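Local coordinates for protein D-glyceraldehyde dehydrogenase (NADP(+)) (Thermoplasma acidophilum, PDB 5IZD) that oxidises D-glyceraldehyde to (R)-glycerate with NADP(+) in the non-phosphorylated Entner-Doudoroff pathway, working as a homotetramer built as a dimer of dimers, at residues I105-Y110 / V155-A160; A162-N167 / Y462-Y467. All blocks are in the same frame, centred on the assembly; numbering follows the deposited sequence.

Contact 1 of 2, residues I105-Y110 / V155-A160; sequences IDQIQY and VARKLA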
loop_
_atom_site.group_PDB
_atom_site.type_symbol
_atom_site.label_atom_id
_atom_site.label_comp_id
_atom_site.label_asym_id
_atom_site.label_seq_id
_atom_site.Cartn_x
_atom_site.Cartn_y
_atom_site.Cartn_z
ATOM N N ILE A 105 7.803 -24.580 -9.018
ATOM C CA ILE A 105 6.911 -24.149 -10.100
ATOM C C ILE A 105 5.950 -23.094 -9.565
ATOM O O ILE A 105 5.878 -22.022 -10.155
ATOM C CB ILE A 105 6.141 -25.346 -10.747
ATOM C CG1 ILE A 105 7.119 -26.257 -11.527
ATOM C CG2 ILE A 105 4.991 -24.878 -11.653
ATOM C CD1 ILE A 105 6.633 -27.692 -11.704
ATOM N N ASP A 106 5.337 -23.312 -8.425
ATOM C CA ASP A 106 4.480 -22.311 -7.825
ATOM C C ASP A 106 5.197 -21.002 -7.474
ATOM O O ASP A 106 4.642 -19.965 -7.638
ATOM C CB ASP A 106 3.801 -22.846 -6.577
ATOM C CG ASP A 106 2.841 -21.815 -5.919
ATOM O OD1 ASP A 106 1.777 -21.589 -6.435
ATOM O OD2 ASP A 106 3.153 -21.240 -4.885
ATOM N N GLN A 107 6.430 -21.066 -7.022
ATOM C CA GLN A 107 7.122 -19.902 -6.573
ATOM C C GLN A 107 7.575 -19.053 -7.732
ATOM O O GLN A 107 7.491 -17.827 -7.704
ATOM C CB GLN A 107 8.335 -20.270 -5.726
ATOM C CG GLN A 107 8.025 -20.630 -4.295
ATOM C CD GLN A 107 9.324 -20.937 -3.567
ATOM O OE1 GLN A 107 9.834 -20.101 -2.819
ATOM N NE2 GLN A 107 9.922 -22.093 -3.870
ATOM N N ILE A 108 8.135 -19.721 -8.738
ATOM C CA ILE A 108 8.567 -19.010 -9.914
ATOM C C ILE A 108 7.357 -18.287 -10.578
ATOM O O ILE A 108 7.475 -17.126 -10.983
ATOM C CB ILE A 108 9.269 -19.926 -10.902
ATOM C CG1 ILE A 108 10.645 -20.339 -10.354
ATOM C CG2 ILE A 108 9.459 -19.187 -12.215
ATOM C CD1 ILE A 108 11.272 -21.498 -11.127
ATOM N N GLN A 109 6.205 -18.958 -10.683
ATOM C CA GLN A 109 4.986 -18.308 -11.171
ATOM C C GLN A 109 4.625 -17.061 -10.343
ATOM O O GLN A 109 4.503 -15.981 -10.881
ATOM C CB GLN A 109 3.820 -19.263 -11.152
ATOM C CG GLN A 109 2.520 -18.652 -11.633
ATOM C CD GLN A 109 2.504 -18.311 -13.108
ATOM O OE1 GLN A 109 3.234 -18.873 -13.887
ATOM N NE2 GLN A 109 1.649 -17.375 -13.488
ATOM N N TYR A 110 4.552 -17.252 -9.042
ATOM C CA TYR A 110 4.121 -16.220 -8.118
ATOM C C TYR A 110 5.023 -14.985 -8.208
ATOM O O TYR A 110 4.505 -13.871 -8.323
ATOM C CB TYR A 110 4.100 -16.734 -6.702
ATOM C CG TYR A 110 3.858 -15.631 -5.682
ATOM C CD1 TYR A 110 2.544 -15.218 -5.335
ATOM C CD2 TYR A 110 4.943 -14.996 -5.043
ATOM C CE1 TYR A 110 2.341 -14.213 -4.387
ATOM C CE2 TYR A 110 4.735 -13.958 -4.146
ATOM C CZ TYR A 110 3.431 -13.581 -3.821
ATOM O OH TYR A 110 3.284 -12.564 -2.925
ATOM N N VAL A 155 16.509 -22.318 -4.279
ATOM C CA VAL A 155 17.023 -21.680 -5.460
ATOM C C VAL A 155 15.934 -20.883 -6.144
ATOM O O VAL A 155 16.135 -19.730 -6.429
ATOM C CB VAL A 155 17.661 -22.713 -6.406
ATOM C CG1 VAL A 155 17.945 -22.125 -7.764
ATOM C CG2 VAL A 155 18.887 -23.304 -5.718
ATOM N N ALA A 156 14.813 -21.520 -6.439
ATOM C CA ALA A 156 13.640 -20.805 -6.951
ATOM C C ALA A 156 13.257 -19.567 -6.077
ATOM O O ALA A 156 12.971 -18.522 -6.604
ATOM C CB ALA A 156 12.432 -21.736 -7.056
ATOM N N ARG A 157 13.243 -19.728 -4.763
ATOM C CA ARG A 157 12.842 -18.652 -3.842
ATOM C C ARG A 157 13.684 -17.380 -3.960
ATOM O O ARG A 157 13.156 -16.317 -3.800
ATOM C CB ARG A 157 12.905 -19.140 -2.401
ATOM C CG ARG A 157 12.815 -18.021 -1.366
ATOM C CD ARG A 157 12.788 -18.612 0.018
ATOM N NE ARG A 157 11.522 -19.246 0.267
ATOM C CZ ARG A 157 11.276 -20.027 1.316
ATOM N NH1 ARG A 157 12.215 -20.281 2.230
ATOM N NH2 ARG A 157 10.065 -20.556 1.441
ATOM N N LYS A 158 14.973 -17.523 -4.198
ATOM C CA LYS A 158 15.927 -16.451 -4.328
ATOM C C LYS A 158 16.103 -15.915 -5.760
ATOM O O LYS A 158 16.117 -14.687 -5.953
ATOM C CB LYS A 158 17.265 -16.931 -3.751
ATOM C CG LYS A 158 17.090 -17.214 -2.263
ATOM C CD LYS A 158 18.374 -17.522 -1.551
ATOM C CE LYS A 158 18.118 -18.110 -0.180
ATOM N NZ LYS A 158 17.528 -17.107 0.729
ATOM N N LEU A 159 16.193 -16.794 -6.760
ATOM C CA LEU A 159 16.410 -16.349 -8.153
ATOM C C LEU A 159 15.184 -15.659 -8.740
ATOM O O LEU A 159 15.323 -14.637 -9.374
ATOM C CB LEU A 159 16.811 -17.486 -9.123
ATOM C CG LEU A 159 18.101 -18.272 -8.936
ATOM C CD1 LEU A 159 18.186 -19.299 -10.024
ATOM C CD2 LEU A 159 19.335 -17.430 -8.982
ATOM N N ALA A 160 13.993 -16.204 -8.552
ATOM C CA ALA A 160 12.809 -15.570 -9.190
ATOM C C ALA A 160 12.606 -14.109 -8.808
ATOM O O ALA A 160 12.537 -13.264 -9.713
ATOM C CB ALA A 160 11.540 -16.374 -9.013
#

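Contact 2 of 2, residues A162-N167 / Y462-Y467; sequences ALLTGN and YGISEY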
loop_
_atom_site.group_PDB
_atom_site.type_symbol
_atom_site.label_atom_id
_atom_site.label_comp_id
_atom_site.label_asym_id
_atom_site.label_seq_id
_atom_site.Cartn_x
_atom_site.Cartn_y
_atom_site.Cartn_z
ATOM N N ALA A 162 14.726 -11.983 -7.305
ATOM C CA ALA A 162 15.920 -11.197 -7.627
ATOM C C ALA A 162 15.946 -10.787 -9.092
ATOM O O ALA A 162 16.108 -9.579 -9.432
ATOM C CB ALA A 162 17.207 -11.931 -7.225
ATOM N N LEU A 163 15.699 -11.773 -9.950
ATOM C CA LEU A 163 15.650 -11.530 -11.383
ATOM C C LEU A 163 14.450 -10.691 -11.831
ATOM O O LEU A 163 14.595 -9.831 -12.675
ATOM C CB LEU A 163 15.695 -12.866 -12.146
ATOM C CG LEU A 163 17.029 -13.620 -11.996
ATOM C CD1 LEU A 163 16.909 -15.045 -12.566
ATOM C CD2 LEU A 163 18.229 -12.954 -12.657
ATOM N N LEU A 164 13.264 -10.927 -11.282
ATOM C CA LEU A 164 12.086 -10.210 -11.717
ATOM C C LEU A 164 12.301 -8.723 -11.483
ATOM O O LEU A 164 12.010 -7.912 -12.375
ATOM C CB LEU A 164 10.835 -10.744 -11.010
ATOM C CG LEU A 164 9.480 -10.120 -11.341
ATOM C CD1 LEU A 164 9.205 -8.726 -10.726
ATOM C CD2 LEU A 164 9.297 -10.102 -12.826
ATOM N N THR A 165 12.865 -8.393 -10.308
ATOM C CA THR A 165 13.127 -7.031 -9.929
ATOM C C THR A 165 14.287 -6.350 -10.652
ATOM O O THR A 165 14.521 -5.189 -10.420
ATOM C CB THR A 165 13.297 -6.911 -8.392
ATOM O OG1 THR A 165 14.299 -7.789 -7.921
ATOM C CG2 THR A 165 11.989 -7.219 -7.706
ATOM N N GLY A 166 15.023 -7.066 -11.506
ATOM C CA GLY A 166 16.050 -6.446 -12.343
ATOM C C GLY A 166 17.476 -6.530 -11.790
ATOM O O GLY A 166 18.324 -5.825 -12.283
ATOM N N ASN A 167 17.728 -7.371 -10.773
ATOM C CA ASN A 167 19.051 -7.580 -10.258
ATOM C C ASN A 167 19.712 -8.660 -11.081
ATOM O O ASN A 167 19.018 -9.516 -11.625
ATOM C CB ASN A 167 19.056 -8.031 -8.812
ATOM C CG ASN A 167 18.403 -7.019 -7.873
ATOM O OD1 ASN A 167 19.053 -6.065 -7.399
ATOM N ND2 ASN A 167 17.105 -7.240 -7.567
ATOM N N TYR A 462 6.097 -7.875 0.500
ATOM C CA TYR A 462 7.205 -7.366 1.263
ATOM C C TYR A 462 8.503 -8.121 0.960
ATOM O O TYR A 462 9.553 -7.541 1.014
ATOM C CB TYR A 462 6.907 -7.432 2.772
ATOM C CG TYR A 462 5.747 -6.511 3.162
ATOM C CD1 TYR A 462 5.939 -5.152 3.346
ATOM C CD2 TYR A 462 4.472 -7.012 3.340
ATOM C CE1 TYR A 462 4.824 -4.276 3.653
ATOM C CE2 TYR A 462 3.391 -6.172 3.669
ATOM C CZ TYR A 462 3.570 -4.814 3.815
ATOM O OH TYR A 462 2.471 -4.004 4.206
ATOM N N GLY A 463 8.418 -9.410 0.717
ATOM C CA GLY A 463 9.620 -10.237 0.418
ATOM C C GLY A 463 10.276 -9.873 -0.903
ATOM O O GLY A 463 11.470 -9.616 -0.963
ATOM N N ILE A 464 9.492 -9.802 -1.949
ATOM C CA ILE A 464 9.993 -9.408 -3.229
ATOM C C ILE A 464 10.501 -7.955 -3.146
ATOM O O ILE A 464 11.533 -7.657 -3.692
ATOM C CB ILE A 464 8.994 -9.686 -4.367
ATOM C CG1 ILE A 464 9.616 -9.383 -5.725
ATOM C CG2 ILE A 464 7.686 -8.947 -4.153
ATOM C CD1 ILE A 464 8.890 -9.937 -6.914
ATOM N N SER A 465 9.801 -7.088 -2.407
ATOM C CA SER A 465 10.239 -5.679 -2.222
ATOM C C SER A 465 11.615 -5.551 -1.519
ATOM O O SER A 465 12.285 -4.563 -1.699
ATOM C CB SER A 465 9.134 -4.827 -1.545
ATOM O OG SER A 465 8.022 -4.842 -2.409
ATOM N N GLU A 466 12.102 -6.632 -0.865
ATOM C CA GLU A 466 13.433 -6.622 -0.264
ATOM C C GLU A 466 14.516 -6.535 -1.316
ATOM O O GLU A 466 15.644 -6.142 -0.993
ATOM C CB GLU A 466 13.712 -7.852 0.639
ATOM C CG GLU A 466 12.794 -7.998 1.862
ATOM C CD GLU A 466 12.944 -6.937 2.977
ATOM O OE1 GLU A 466 13.698 -5.931 2.846
ATOM O OE2 GLU A 466 12.270 -7.129 4.026
ATOM N N TYR A 467 14.194 -6.888 -2.554
ATOM C CA TYR A 467 15.176 -6.822 -3.651
ATOM C C TYR A 467 15.163 -5.510 -4.467
ATOM O O TYR A 467 15.898 -5.353 -5.466
ATOM C CB TYR A 467 14.943 -8.007 -4.585
ATOM C CG TYR A 467 15.221 -9.353 -3.936
ATOM C CD1 TYR A 467 16.501 -9.899 -3.957
ATOM C CD2 TYR A 467 14.201 -10.096 -3.296
ATOM C CE1 TYR A 467 16.767 -11.163 -3.401
ATOM C CE2 TYR A 467 14.468 -11.347 -2.717
ATOM C CZ TYR A 467 15.742 -11.881 -2.789
ATOM O OH TYR A 467 16.019 -13.094 -2.197
#

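Contact 1 of 2, residues I105-Y110 / V155-A160
Q107 reaches across to the helix carrying R157 and sets its amide oxygen against the base of the arginine side chain: OE1 lies 3.2 Å from R157 CB. Beyond CG the glutamine chain runs extended (chi2 -179°), which carries CD across the gap. The amide and guanidinium planes are turned 78° apart, and the two side chains meet obliquely. NE2 stands 4.1 Å from A156 CB and is bonded to the carbonyl oxygens of G103, one turn back on its own helix, and G153, at the start of the other. A long, polar residue suits this place, because its reach brings the amide to the other helix, where NE2 can bond to a backbone carbonyl of each helix.

Next to it along the helix, the contact is apolar. I108 lays CG1 4.0 Å from A156 CB and 4.3 Å from A160 CB, so one branch serves two alanines a helical turn apart. Their small methyls let the backbones come close, and the CA atoms of I108 and A160 are 5.5 Å apart. I68 and K72 of helix 39-77 border I108 as well.

R157 NH2 is held by a salt bridge to E441 OE2. R157 is probably part of the substrate and coenzyme site, though its side chain is about 12 Å from the bound NADP; it lies about 4 Å from the side chain of E247, probably the proton acceptor. The short segments run nearly parallel, 12° apart with axes 8.8 Å from each other, a close helix pair beside the probable active site of an aldehyde dehydrogenase.

Contact 2 of 2, residues A162-N167 / Y462-Y467
The ring of Y467 lies against the last helical turn around A162, whose backbone N sits 4.2 Å above the ring plane and over its centre; I464 O lies in plane at the ring edge, and the N167 amide is turned 60° from the ring. Helix 153-164 ends here in a Schellman motif, with bonds from N167 N to A162 O and from G166 N to L163 O. This helix connects parallel strands 130-145 and 168-172, a beta-alpha-beta unit of the coenzyme-binding sheet, and the segment carrying Y467 leads into strand 468-476 of the same sheet. At the positive phi of G166 a side chain would press on the preceding carbonyl oxygen, which explains the glycine.

The methyl of A162 meets the ring at CD1, 3.9 Å away. An alanine suits this face of the ring because a small side chain lets the aromatic group settle close to the backbone. The hydroxyl of Y467 is hydrogen-bonded to T222.

T165 CG2 packs 3.8 Å from I464 CG1, while OG1, whose hydrogen-bond partner is P161 O, with A162 O also within reach, stands 3.4 Å from Y467 CB. I464 sends CG1 anti to its backbone N (chi1 -174°), which puts CG1 against T165 CG2; CD1, further out, meets L164 CD1. Branched apolar groups fill this buried seam.

N167 suits its place, since its amide both donates and accepts. OD1 takes the backbone N-H of G140 in strand 130-145. A162 O accepts hydrogen bonds from both N and ND2 of N167, the latter in the carbonyl plane on a lone pair. The other amide hydrogen makes an almost straight bond (171°) from N167 ND2 to Y467 O, 3.1 Å away.

Overall arrangement
From the N terminus the chain passes through helix 94-112, makes the strands 120-124 and 130-145, and returns in helix 153-164, where contact 1 closes a loop of 44 residues. Contact 2 opens farther along that same helix, at its C-terminal end, and closes only after 294 residues, when helix 460-465 comes back. The two loops therefore follow in series, neither nested nor crossed. Helix 153-164 is their common member: contact 1 fixes its flank to helix 94-112, and contact 2 fixes its end to the segment leading into strand 468-476, which pairs with strand 130-145. Their centres lie 11 Å apart, and Y467 OH comes 4.0 Å from K158 CA.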